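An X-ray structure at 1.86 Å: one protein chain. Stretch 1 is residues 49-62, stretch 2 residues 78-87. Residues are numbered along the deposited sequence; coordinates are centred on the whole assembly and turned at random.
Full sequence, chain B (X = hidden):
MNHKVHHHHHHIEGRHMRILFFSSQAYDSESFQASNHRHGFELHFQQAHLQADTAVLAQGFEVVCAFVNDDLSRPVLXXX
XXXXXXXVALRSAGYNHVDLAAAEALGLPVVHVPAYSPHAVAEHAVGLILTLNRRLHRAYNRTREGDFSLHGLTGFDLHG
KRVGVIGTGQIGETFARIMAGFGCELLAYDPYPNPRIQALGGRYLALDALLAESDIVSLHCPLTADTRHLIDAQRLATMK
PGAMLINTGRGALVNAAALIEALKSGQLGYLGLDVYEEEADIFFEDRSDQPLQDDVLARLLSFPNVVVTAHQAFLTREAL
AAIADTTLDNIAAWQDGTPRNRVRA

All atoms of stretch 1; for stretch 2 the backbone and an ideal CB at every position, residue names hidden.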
# COMPACT_ATOMS: atom_id res chain seq x y z
N HIS B 49 -6.53 -23.56 -14.97
CA HIS B 49 -6.13 -24.68 -14.15
C HIS B 49 -6.62 -26.01 -14.72
O HIS B 49 -7.73 -26.10 -15.23
CB HIS B 49 -6.67 -24.58 -12.73
CG HIS B 49 -6.24 -23.36 -11.99
ND1 HIS B 49 -5.00 -22.77 -12.15
CD2 HIS B 49 -6.90 -22.61 -11.06
CE1 HIS B 49 -4.92 -21.72 -11.35
NE2 HIS B 49 -6.05 -21.60 -10.68
N LEU B 50 -5.81 -27.04 -14.54
CA LEU B 50 -6.28 -28.39 -14.78
C LEU B 50 -7.17 -28.86 -13.63
O LEU B 50 -6.82 -28.76 -12.45
CB LEU B 50 -5.09 -29.33 -14.91
CG LEU B 50 -5.45 -30.80 -15.07
CD1 LEU B 50 -6.21 -31.04 -16.36
CD2 LEU B 50 -4.16 -31.63 -15.01
N GLN B 51 -8.33 -29.39 -13.99
CA GLN B 51 -9.28 -29.96 -13.04
C GLN B 51 -10.30 -30.77 -13.88
O GLN B 51 -10.25 -30.77 -15.15
CB GLN B 51 -9.98 -28.81 -12.30
CG GLN B 51 -10.42 -27.72 -13.27
CD GLN B 51 -10.99 -26.52 -12.55
OE1 GLN B 51 -10.51 -26.14 -11.50
NE2 GLN B 51 -12.03 -25.92 -13.12
N ALA B 52 -11.21 -31.45 -13.18
CA ALA B 52 -12.16 -32.36 -13.85
C ALA B 52 -12.80 -31.73 -15.11
O ALA B 52 -12.82 -32.34 -16.19
CB ALA B 52 -13.22 -32.84 -12.87
N ASP B 53 -13.24 -30.49 -15.00
CA ASP B 53 -13.98 -29.86 -16.09
C ASP B 53 -13.14 -29.12 -17.16
O ASP B 53 -13.71 -28.60 -18.12
CB ASP B 53 -15.06 -28.94 -15.52
CG ASP B 53 -14.54 -27.51 -15.21
OD1 ASP B 53 -13.47 -27.38 -14.58
OD2 ASP B 53 -15.22 -26.53 -15.60
N THR B 54 -11.82 -29.06 -17.00
CA THR B 54 -10.91 -28.51 -18.04
C THR B 54 -10.00 -29.61 -18.68
O THR B 54 -9.24 -29.34 -19.63
CB THR B 54 -9.99 -27.45 -17.46
OG1 THR B 54 -9.23 -28.00 -16.36
CG2 THR B 54 -10.82 -26.26 -16.96
N ALA B 55 -10.08 -30.83 -18.15
CA ALA B 55 -9.25 -31.94 -18.66
C ALA B 55 -9.51 -32.19 -20.16
O ALA B 55 -8.60 -32.58 -20.93
CB ALA B 55 -9.52 -33.20 -17.85
N VAL B 56 -10.76 -31.92 -20.56
CA VAL B 56 -11.19 -32.09 -21.92
C VAL B 56 -10.32 -31.29 -22.91
O VAL B 56 -10.18 -31.68 -24.07
CB VAL B 56 -12.71 -31.76 -22.06
CG1 VAL B 56 -13.01 -30.30 -21.71
CG2 VAL B 56 -13.21 -32.15 -23.46
N LEU B 57 -9.73 -30.20 -22.45
CA LEU B 57 -8.83 -29.41 -23.30
C LEU B 57 -7.58 -30.18 -23.75
O LEU B 57 -6.99 -29.89 -24.80
CB LEU B 57 -8.45 -28.12 -22.56
CG LEU B 57 -9.61 -27.15 -22.33
CD1 LEU B 57 -9.18 -26.00 -21.40
CD2 LEU B 57 -10.14 -26.60 -23.64
N ALA B 58 -7.16 -31.15 -22.93
CA ALA B 58 -6.00 -32.00 -23.20
C ALA B 58 -6.33 -33.20 -24.10
O ALA B 58 -5.46 -34.07 -24.33
CB ALA B 58 -5.45 -32.52 -21.90
N GLN B 59 -7.56 -33.26 -24.60
CA GLN B 59 -7.95 -34.36 -25.47
C GLN B 59 -7.10 -34.30 -26.76
O GLN B 59 -7.04 -33.27 -27.44
CB GLN B 59 -9.44 -34.33 -25.82
CG GLN B 59 -9.83 -35.48 -26.76
CD GLN B 59 -11.18 -36.09 -26.49
OE1 GLN B 59 -12.05 -35.48 -25.85
NE2 GLN B 59 -11.38 -37.30 -26.98
N GLY B 60 -6.45 -35.42 -27.05
CA GLY B 60 -5.64 -35.55 -28.24
C GLY B 60 -4.22 -35.08 -28.06
O GLY B 60 -3.44 -35.13 -29.00
N PHE B 61 -3.88 -34.56 -26.87
CA PHE B 61 -2.52 -34.09 -26.60
C PHE B 61 -1.77 -35.19 -25.90
O PHE B 61 -2.22 -35.76 -24.88
CB PHE B 61 -2.52 -32.81 -25.71
CG PHE B 61 -2.86 -31.54 -26.44
CD1 PHE B 61 -1.85 -30.78 -27.00
CD2 PHE B 61 -4.18 -31.11 -26.55
CE1 PHE B 61 -2.12 -29.59 -27.66
CE2 PHE B 61 -4.47 -29.90 -27.20
CZ PHE B 61 -3.42 -29.15 -27.76
N GLU B 62 -0.59 -35.48 -26.45
CA GLU B 62 0.20 -36.58 -25.96
C GLU B 62 0.86 -36.28 -24.64
O GLU B 62 1.09 -37.19 -23.81
CB GLU B 62 1.29 -36.91 -26.97
CG GLU B 62 1.61 -38.37 -26.90
CD GLU B 62 2.34 -38.89 -28.10
OE1 GLU B 62 2.33 -38.23 -29.17
OE2 GLU B 62 2.93 -39.96 -27.94
N UNK B 78 -7.69 -40.19 -15.07
CA UNK B 78 -8.55 -41.10 -15.86
C UNK B 78 -9.03 -40.41 -17.12
O UNK B 78 -9.04 -41.00 -18.17
CB UNK B 78 -9.75 -41.57 -15.04
N UNK B 79 -9.42 -39.15 -17.00
CA UNK B 79 -9.95 -38.41 -18.13
C UNK B 79 -8.85 -38.10 -19.18
O UNK B 79 -9.05 -38.24 -20.39
CB UNK B 79 -10.59 -37.11 -17.64
N UNK B 80 -7.68 -37.69 -18.71
CA UNK B 80 -6.54 -37.45 -19.59
C UNK B 80 -6.16 -38.72 -20.35
O UNK B 80 -5.78 -38.65 -21.53
CB UNK B 80 -5.34 -36.94 -18.78
N UNK B 81 -6.19 -39.84 -19.64
CA UNK B 81 -5.75 -41.13 -20.25
C UNK B 81 -6.74 -41.58 -21.33
O UNK B 81 -6.34 -41.88 -22.46
CB UNK B 81 -5.62 -42.22 -19.18
N UNK B 82 -8.03 -41.59 -20.97
CA UNK B 82 -9.14 -41.82 -21.91
C UNK B 82 -9.08 -40.87 -23.12
O UNK B 82 -9.39 -41.26 -24.24
CB UNK B 82 -10.48 -41.65 -21.19
N UNK B 83 -8.66 -39.63 -22.90
CA UNK B 83 -8.50 -38.69 -23.99
C UNK B 83 -7.21 -38.81 -24.78
O UNK B 83 -6.99 -38.01 -25.70
CB UNK B 83 -8.60 -37.27 -23.43
N UNK B 84 -6.32 -39.73 -24.39
CA UNK B 84 -5.11 -40.07 -25.18
C UNK B 84 -3.82 -39.37 -24.75
O UNK B 84 -2.82 -39.34 -25.50
CB UNK B 84 -5.36 -39.74 -26.65
N UNK B 85 -3.83 -38.79 -23.55
CA UNK B 85 -2.61 -38.20 -23.01
C UNK B 85 -1.73 -39.31 -22.54
O UNK B 85 -2.21 -40.25 -21.89
CB UNK B 85 -2.90 -37.22 -21.88
N UNK B 86 -0.44 -39.26 -22.88
CA UNK B 86 0.45 -40.40 -22.56
C UNK B 86 1.55 -40.06 -21.58
O UNK B 86 2.17 -40.95 -21.03
CB UNK B 86 1.09 -40.94 -23.84
N UNK B 87 1.76 -38.76 -21.28
CA UNK B 87 2.75 -38.35 -20.30
C UNK B 87 2.28 -37.05 -19.58
O UNK B 87 1.77 -36.14 -20.21
CB UNK B 87 4.11 -38.14 -20.98

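Position 78 lies in a helix, and nothing of stretch 1 comes within 5.5 Å of its ideal CB, so the contact sets no rule beyond tolerance of helical angles. The residue is Glu-78, which does not touch stretch 1.

Position 79 is different. Its CA-to-CB bond points toward stretch 1, with the ideal CB 4.1 Å from Ala-55 CB. A small apolar residue could stop there, but a long flexible chain could run on along Val-56 to the amide of Gln-59; Leu, Met, Gln, Lys or Arg would all be reasonable. Arg-79 is found. Its CG packs on Ala-55 CB at 3.6 Å, and one face of the guanidinium lies against Val-56 CA and Ala-55 O. Gln-59 OE1 sits at the guanidinium edge, 2.9 Å from Arg-79 NH2, yet the angle is too poor for a hydrogen bond. Toward stretch 1 the chain makes packing contacts and no hydrogen bond, and Arg-79 NH1, buried by the contact, has no partner in the model.

At position 80 CA-to-CB points sideways, and the ideal CB is 5.4 Å from Ala-58 CB. The methyls of Ala-55 and Ala-58 point this way, with Leu-50 beyond, and the gap calls for a branched or extended apolar chain: Leu, Ile or Met. Leu-80, with chi1 m and chi2 t, fills it. Leu-80 CD2 lies 3.6 Å from Ala-58 CB, while Leu-80 CD1 reaches Leu-50 CD2 at 4.4 Å.

Positions 81 and 82 continue the helix with no neighbour from stretch 1 near their ideal CB atoms, so many residues would serve; they are Ala-81 and Ala-82.

At position 83 the backbones close in. An ideal CB would point toward stretch 1 and stand 3.6 Å from Gln-59 CA, so glycine or at most a very small residue suits. Gly-83 keeps the approach close, and its O accepts a 3.0 Å hydrogen bond from Gly-60 N.

Position 84 has phi 96°, and a CB would be jammed against the preceding carbonyl O. The backbone alone asks for glycine, and Gly-84 ends the helix in a Schellman motif.

Position 85 places its ideal CB 3.4 Å from Phe-61 O, with Ala-58 O also near. Two carbonyls favour a short donor, Ser or Thr. Thr-85 (chi1 m) donates from OG1 to Phe-61 O at 2.8 Å, and its CA makes a CA-H...O contact with the same oxygen.

Position 86 gives its backbone N to Glu-62 O at 2.7 Å, which any residue but proline could do. CA-to-CB points sideways, and the Glu-62 carboxylate is within reach of a long chain, a setting for Lys or Arg. Arg-86 answers with a salt bridge, Arg-86 NH1 to Glu-62 OE2, at a very short 2.4 Å.

Position 87 also uses its N, 3.1 Å from Glu-62 O, so this carbonyl takes two backbone donors. Its CB points sideways, and extended angles of -148°/138° suit a beta-branched, aromatic or other strand-forming residue, and stretch 1 does little to choose among them. Leu-87 is there, contributing mainly that backbone bond.

Stretch 2 (78-87) ERLAAGGTRL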
# COMPACT_ATOMS: atom_id res chain seq x y z
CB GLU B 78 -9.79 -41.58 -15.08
CG GLU B 78 -9.49 -42.35 -13.80
CD GLU B 78 -10.73 -42.90 -13.09
OE1 GLU B 78 -11.85 -42.59 -13.52
OE2 GLU B 78 -10.61 -43.63 -12.07
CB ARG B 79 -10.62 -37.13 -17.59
CG ARG B 79 -11.28 -36.20 -18.63
CD ARG B 79 -12.25 -36.82 -19.66
NE ARG B 79 -12.26 -36.16 -20.99
CZ ARG B 79 -11.23 -36.09 -21.85
NH1 ARG B 79 -10.03 -36.55 -21.53
NH2 ARG B 79 -11.38 -35.51 -23.04
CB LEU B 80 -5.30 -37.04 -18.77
CG LEU B 80 -5.40 -35.69 -18.03
CD1 LEU B 80 -4.17 -35.47 -17.19
CD2 LEU B 80 -5.61 -34.55 -18.99
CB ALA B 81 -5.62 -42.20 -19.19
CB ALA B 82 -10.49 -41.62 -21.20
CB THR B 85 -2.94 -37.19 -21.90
OG1 THR B 85 -3.66 -36.10 -22.48
CG2 THR B 85 -1.69 -36.71 -21.23
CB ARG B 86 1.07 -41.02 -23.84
CG ARG B 86 0.07 -41.67 -24.81
CD ARG B 86 0.80 -42.13 -26.10
NE ARG B 86 1.93 -43.06 -25.82
CZ ARG B 86 3.11 -43.08 -26.47
NH1 ARG B 86 3.37 -42.27 -27.50
NH2 ARG B 86 4.05 -43.92 -26.08
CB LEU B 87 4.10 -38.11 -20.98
CG LEU B 87 5.21 -37.51 -20.12
CD1 LEU B 87 5.82 -38.45 -19.10
CD2 LEU B 87 6.28 -36.99 -21.05
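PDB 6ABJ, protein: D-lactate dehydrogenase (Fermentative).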